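Local coordinates for inositol monophosphatase family protein (Staphylococcus aureus, PDB 3T0J) that probably hydrolyses inositol monophosphates to free inositol and phosphate, at residues N48-T53 against V89-D94; T209-P214 against E275-R280. All blocks are in the same frame, centred on the assembly; numbering follows the deposited sequence.

Contact 1 (N48-T53 against V89-D94); sequences NVDKAT and VVDPID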
# COMPACT_ATOMS: atom_id res chain seq x y z
N ASN A 48 -17.72 -19.96 0.58
CA ASN A 48 -17.00 -20.47 -0.58
C ASN A 48 -15.50 -20.30 -0.47
O ASN A 48 -14.75 -21.18 -0.90
CB ASN A 48 -17.53 -19.85 -1.87
CG ASN A 48 -19.01 -20.15 -2.09
OD1 ASN A 48 -19.60 -21.04 -1.44
ND2 ASN A 48 -19.63 -19.39 -2.97
N VAL A 49 -15.05 -19.18 0.10
CA VAL A 49 -13.63 -18.90 0.18
C VAL A 49 -13.00 -19.87 1.17
O VAL A 49 -11.97 -20.47 0.89
CB VAL A 49 -13.37 -17.43 0.52
CG1 VAL A 49 -11.91 -17.16 0.71
CG2 VAL A 49 -13.95 -16.55 -0.59
N ASP A 50 -13.65 -20.04 2.32
CA ASP A 50 -13.27 -21.05 3.30
C ASP A 50 -13.13 -22.45 2.69
O ASP A 50 -12.15 -23.16 2.97
CB ASP A 50 -14.29 -21.10 4.45
CG ASP A 50 -13.66 -20.97 5.85
OD1 ASP A 50 -12.42 -21.08 5.98
OD2 ASP A 50 -14.42 -20.74 6.81
N LYS A 51 -14.10 -22.85 1.87
CA LYS A 51 -14.08 -24.19 1.26
C LYS A 51 -12.96 -24.24 0.25
O LYS A 51 -12.22 -25.20 0.18
CB LYS A 51 -15.42 -24.54 0.59
CG LYS A 51 -15.63 -26.02 0.21
CD LYS A 51 -16.33 -26.84 1.34
CE LYS A 51 -17.91 -26.83 1.26
NZ LYS A 51 -18.53 -28.01 0.55
N ALA A 52 -12.82 -23.18 -0.54
CA ALA A 52 -11.89 -23.24 -1.63
C ALA A 52 -10.51 -23.31 -1.06
O ALA A 52 -9.73 -24.16 -1.46
CB ALA A 52 -12.04 -22.06 -2.57
N THR A 53 -10.21 -22.42 -0.11
CA THR A 53 -8.87 -22.32 0.42
C THR A 53 -8.47 -23.61 1.08
O THR A 53 -7.36 -24.07 0.85
CB THR A 53 -8.73 -21.18 1.38
OG1 THR A 53 -9.17 -20.01 0.71
CG2 THR A 53 -7.28 -20.99 1.83
N VAL A 89 -2.57 -28.85 10.86
CA VAL A 89 -3.84 -28.41 11.41
C VAL A 89 -4.16 -26.98 10.96
O VAL A 89 -3.46 -26.03 11.28
CB VAL A 89 -3.98 -28.76 12.95
CG1 VAL A 89 -2.62 -28.95 13.59
CG2 VAL A 89 -4.86 -27.76 13.70
N VAL A 90 -5.18 -26.85 10.13
CA VAL A 90 -5.27 -25.63 9.33
C VAL A 90 -6.60 -24.98 9.44
O VAL A 90 -7.63 -25.65 9.40
CB VAL A 90 -4.89 -25.88 7.82
CG1 VAL A 90 -4.58 -27.30 7.59
CG2 VAL A 90 -5.97 -25.42 6.86
N ASP A 91 -6.56 -23.65 9.58
CA ASP A 91 -7.75 -22.84 9.44
C ASP A 91 -7.52 -21.79 8.37
O ASP A 91 -6.66 -20.93 8.54
CB ASP A 91 -8.14 -22.16 10.75
CG ASP A 91 -9.53 -21.52 10.67
OD1 ASP A 91 -10.27 -21.75 9.69
OD2 ASP A 91 -9.88 -20.77 11.59
N PRO A 92 -8.30 -21.85 7.28
CA PRO A 92 -8.04 -20.98 6.14
C PRO A 92 -8.45 -19.56 6.45
O PRO A 92 -7.74 -18.64 6.05
CB PRO A 92 -8.91 -21.56 5.03
CG PRO A 92 -9.54 -22.83 5.58
CD PRO A 92 -9.45 -22.74 7.06
N ILE A 93 -9.56 -19.38 7.19
CA ILE A 93 -10.00 -18.05 7.67
C ILE A 93 -10.28 -17.99 9.18
O ILE A 93 -11.38 -18.28 9.65
CB ILE A 93 -11.28 -17.53 6.96
CG1 ILE A 93 -11.02 -17.30 5.49
CG2 ILE A 93 -11.70 -16.21 7.58
CD1 ILE A 93 -11.64 -18.31 4.65
N ASP A 94 -9.31 -17.57 9.94
CA ASP A 94 -9.55 -17.45 11.36
C ASP A 94 -10.01 -16.00 11.57
O ASP A 94 -9.22 -15.06 11.44
CB ASP A 94 -8.29 -17.82 12.15
CG ASP A 94 -8.47 -17.63 13.61
OD1 ASP A 94 -9.17 -18.43 14.22
OD2 ASP A 94 -7.95 -16.64 14.15
O HOH W 1 -12.74 -20.46 8.82
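D50 lies against P92 and I93 where strand 86-91 turns its corner, the side chains of D50 and P92 crossing at about a right angle. OD1 of D50 is turned to the hydrocarbon of both residues and lies 3.4 Å from P92 CG. A water 2.6 Å from D50 OD2 and 2.7 Å from I93 O can donate to both, but with D91 OD1 also near it has more acceptors than protons; it therefore probably bridges helix and corner. D91 OD1 stands 4.3 Å from D50 OD1 as a second negative charge.

In the apolar packing, V49 CG1 meets I93 CD1 at 4.1 Å, and T53 CG2 slides along P92 to reach CB at 3.6 Å. T53 OG1 sits beside the backbone N (chi1 -55°), which turns it back to bond V49 O, 2.8 Å away, from above the carbonyl plane and leaves CG2 facing P92; T53 N uses the same acceptor.

The segment 89-94 carries the DPID signature of the family, whose aspartates bind magnesium in relatives. Helix 44-64 packs on this corner, with V49 and T53 also touching I26 of helix 10-33, and D91 pairing by backbone with S109 of the adjacent strand 107-114.

Contact 2 (T209-P214 against E275-R280); sequences TPRLQP and EQRFKR. With PG4 (tetraethylene glycol), chain G.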
# COMPACT_ATOMS: atom_id res chain seq x y z
N THR A 209 -10.11 -17.02 26.35
CA THR A 209 -11.45 -17.29 25.85
C THR A 209 -11.87 -18.68 26.30
O THR A 209 -11.03 -19.58 26.38
CB THR A 209 -11.49 -17.26 24.32
OG1 THR A 209 -12.76 -17.76 23.87
CG2 THR A 209 -10.43 -18.13 23.74
N PRO A 210 -13.17 -18.87 26.58
CA PRO A 210 -13.63 -20.21 27.00
C PRO A 210 -13.75 -21.31 25.93
O PRO A 210 -14.07 -22.43 26.26
CB PRO A 210 -14.97 -19.91 27.65
CG PRO A 210 -15.48 -18.72 26.86
CD PRO A 210 -14.25 -17.88 26.59
N ARG A 211 -13.48 -21.03 24.67
CA ARG A 211 -13.62 -22.03 23.60
C ARG A 211 -12.82 -21.65 22.38
O ARG A 211 -12.92 -20.52 21.88
CB ARG A 211 -15.10 -22.25 23.15
CG ARG A 211 -15.95 -20.98 23.01
CD ARG A 211 -16.31 -20.60 21.54
NE ARG A 211 -15.42 -19.63 20.87
CZ ARG A 211 -15.87 -18.56 20.22
NH1 ARG A 211 -17.18 -18.34 20.17
NH2 ARG A 211 -15.02 -17.71 19.60
N LEU A 212 -12.06 -22.61 21.89
CA LEU A 212 -11.37 -22.50 20.64
C LEU A 212 -11.17 -23.90 20.11
O LEU A 212 -11.09 -24.86 20.87
CB LEU A 212 -10.01 -21.86 20.86
CG LEU A 212 -9.54 -20.84 19.83
CD1 LEU A 212 -10.67 -19.79 19.52
CD2 LEU A 212 -8.25 -20.19 20.30
N GLN A 213 -11.06 -24.01 18.80
CA GLN A 213 -10.75 -25.25 18.14
C GLN A 213 -9.24 -25.37 17.87
O GLN A 213 -8.56 -24.37 17.71
CB GLN A 213 -11.54 -25.30 16.85
CG GLN A 213 -13.01 -25.41 17.07
CD GLN A 213 -13.43 -26.82 17.43
OE1 GLN A 213 -12.60 -27.70 17.65
NE2 GLN A 213 -14.71 -27.04 17.47
N PRO A 214 -8.73 -26.60 17.82
CA PRO A 214 -7.31 -26.78 17.52
C PRO A 214 -6.85 -25.99 16.28
O PRO A 214 -5.78 -25.36 16.32
CB PRO A 214 -7.14 -28.28 17.33
CG PRO A 214 -8.45 -28.94 17.77
CD PRO A 214 -9.41 -27.86 18.18
N GLU A 275 -17.08 -29.09 31.78
CA GLU A 275 -17.72 -30.35 31.49
C GLU A 275 -19.00 -30.10 30.67
O GLU A 275 -19.33 -30.84 29.74
CB GLU A 275 -18.06 -31.13 32.78
CG GLU A 275 -16.85 -31.63 33.56
CD GLU A 275 -16.04 -32.71 32.83
OE1 GLU A 275 -16.50 -33.25 31.82
OE2 GLU A 275 -14.94 -33.04 33.29
N GLN A 276 -19.71 -29.03 31.02
CA GLN A 276 -20.96 -28.76 30.35
C GLN A 276 -20.71 -28.49 28.86
O GLN A 276 -21.52 -28.85 28.00
CB GLN A 276 -21.68 -27.60 31.04
CG GLN A 276 -22.28 -27.96 32.41
CD GLN A 276 -22.84 -26.75 33.15
OE1 GLN A 276 -23.62 -26.91 34.10
NE2 GLN A 276 -22.45 -25.54 32.72
N ARG A 277 -19.54 -27.94 28.56
CA ARG A 277 -19.22 -27.50 27.23
C ARG A 277 -18.47 -28.52 26.38
O ARG A 277 -18.67 -28.58 25.17
CB ARG A 277 -18.39 -26.23 27.32
CG ARG A 277 -17.80 -25.76 26.03
CD ARG A 277 -16.86 -24.58 26.27
NE ARG A 277 -17.57 -23.35 26.62
CZ ARG A 277 -18.25 -22.60 25.76
NH1 ARG A 277 -18.35 -22.94 24.47
NH2 ARG A 277 -18.86 -21.50 26.20
N PHE A 278 -17.60 -29.31 27.02
CA PHE A 278 -16.73 -30.21 26.28
C PHE A 278 -16.93 -31.72 26.48
O PHE A 278 -16.25 -32.50 25.84
CB PHE A 278 -15.26 -29.89 26.56
CG PHE A 278 -14.84 -28.55 26.13
CD1 PHE A 278 -14.96 -28.16 24.79
CD2 PHE A 278 -14.30 -27.66 27.04
CE1 PHE A 278 -14.55 -26.89 24.38
CE2 PHE A 278 -13.89 -26.38 26.64
CZ PHE A 278 -14.02 -25.99 25.32
N LYS A 279 -17.80 -32.16 27.38
CA LYS A 279 -17.96 -33.61 27.53
C LYS A 279 -18.68 -34.08 26.25
O LYS A 279 -19.72 -33.52 25.90
CB LYS A 279 -18.66 -33.99 28.85
CG LYS A 279 -19.47 -35.31 28.81
CD LYS A 279 -19.26 -36.22 30.01
CE LYS A 279 -20.35 -36.05 31.03
NZ LYS A 279 -20.60 -37.32 31.74
N ARG A 280 -18.20 -35.15 25.61
CA ARG A 280 -17.64 -36.34 26.29
C ARG A 280 -16.14 -36.58 26.11
O ARG A 280 -15.69 -36.89 25.01
CB ARG A 280 -18.45 -37.61 25.90
CG ARG A 280 -19.98 -37.44 25.86
CD ARG A 280 -20.46 -37.05 24.44
NE ARG A 280 -21.54 -36.06 24.42
CZ ARG A 280 -22.84 -36.35 24.47
NH1 ARG A 280 -23.26 -37.61 24.54
NH2 ARG A 280 -23.73 -35.36 24.46
O1 PG4 G . -19.58 -20.00 21.71
C1 PG4 G . -20.78 -20.46 22.34
C2 PG4 G . -21.11 -19.64 23.59
O2 PG4 G . -22.01 -20.39 24.41
C3 PG4 G . -22.15 -19.95 25.77
C4 PG4 G . -22.74 -21.10 26.59
O3 PG4 G . -22.26 -22.35 26.06
C5 PG4 G . -22.74 -23.53 26.72
C6 PG4 G . -21.60 -24.26 27.44
O4 PG4 G . -21.40 -23.76 28.78
C7 PG4 G . -20.02 -23.53 29.18
C8 PG4 G . -19.71 -22.05 29.50
O5 PG4 G . -18.31 -21.70 29.41
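O5 of the bound tetraethylene glycol is gripped by two nitrogens of one guanidinium, R277 NE and R277 NH2, each in a weak hydrogen bond of 3.3 Å. The same guanidinium reaches across to segment 209-214. R211 lays its aliphatic stem over one face, with CG 3.4 Å from R277 NH1, and C6 of the glycol lies over the opposite face, offset toward the rim. In R277, CG anti to the backbone N (chi1 171°) and an extended chi2 carry CD to 3.5 Å from P210 O; the bend at chi3 then turns the guanidinium between R211 CG and the glycol.

R211 is bent at both chi2 and chi3. Its own guanidinium therefore swings away from R277, and the two planes stand 80° apart. R211 NH1 then finds the far end of the glycol through a weak hydrogen bond of 3.3 Å to O1 that is nearly straight and lies in the guanidinium plane.

The F278 ring packs on the R277 side chain. CD of R277 lies over one of its faces near the rim, R211 CA comes to its edge, and P210 O approaches CZ at 3.7 Å. W166 touches P210 and R211 from a loop, and H274 meets the F278 ring.

No hydrogen bond joins the segments directly. With two like-charged arginines (R211 NE 5.7 Å from R277 NH1) and weak bonds to a probable crystallisation additive, this partly exposed contact appears to rest on packing rather than on a specific polar link.

Contacts 1 and 2 have centres 21 Å apart and follow one another along the chain, yet they touch: V89 CG2 of contact 1 packs 3.7 Å from P214 O of contact 2. P214 leads into helix 214-226, whose W215 packs on V89 and D91. Segment 89-94 and the helix that follows segment 209-214 bring the carboxylates of D91, D94 and D216 together, consistent with the metal site of this family. Contact 1 backs the cluster with helix 44-64, whereas contact 2 lies farther out, where the side chain of R211 is about 5 Å from a phosphate ion, probably from the crystallisation liquor; a glycol bonded to D94 OD1 may mark the acidic pocket.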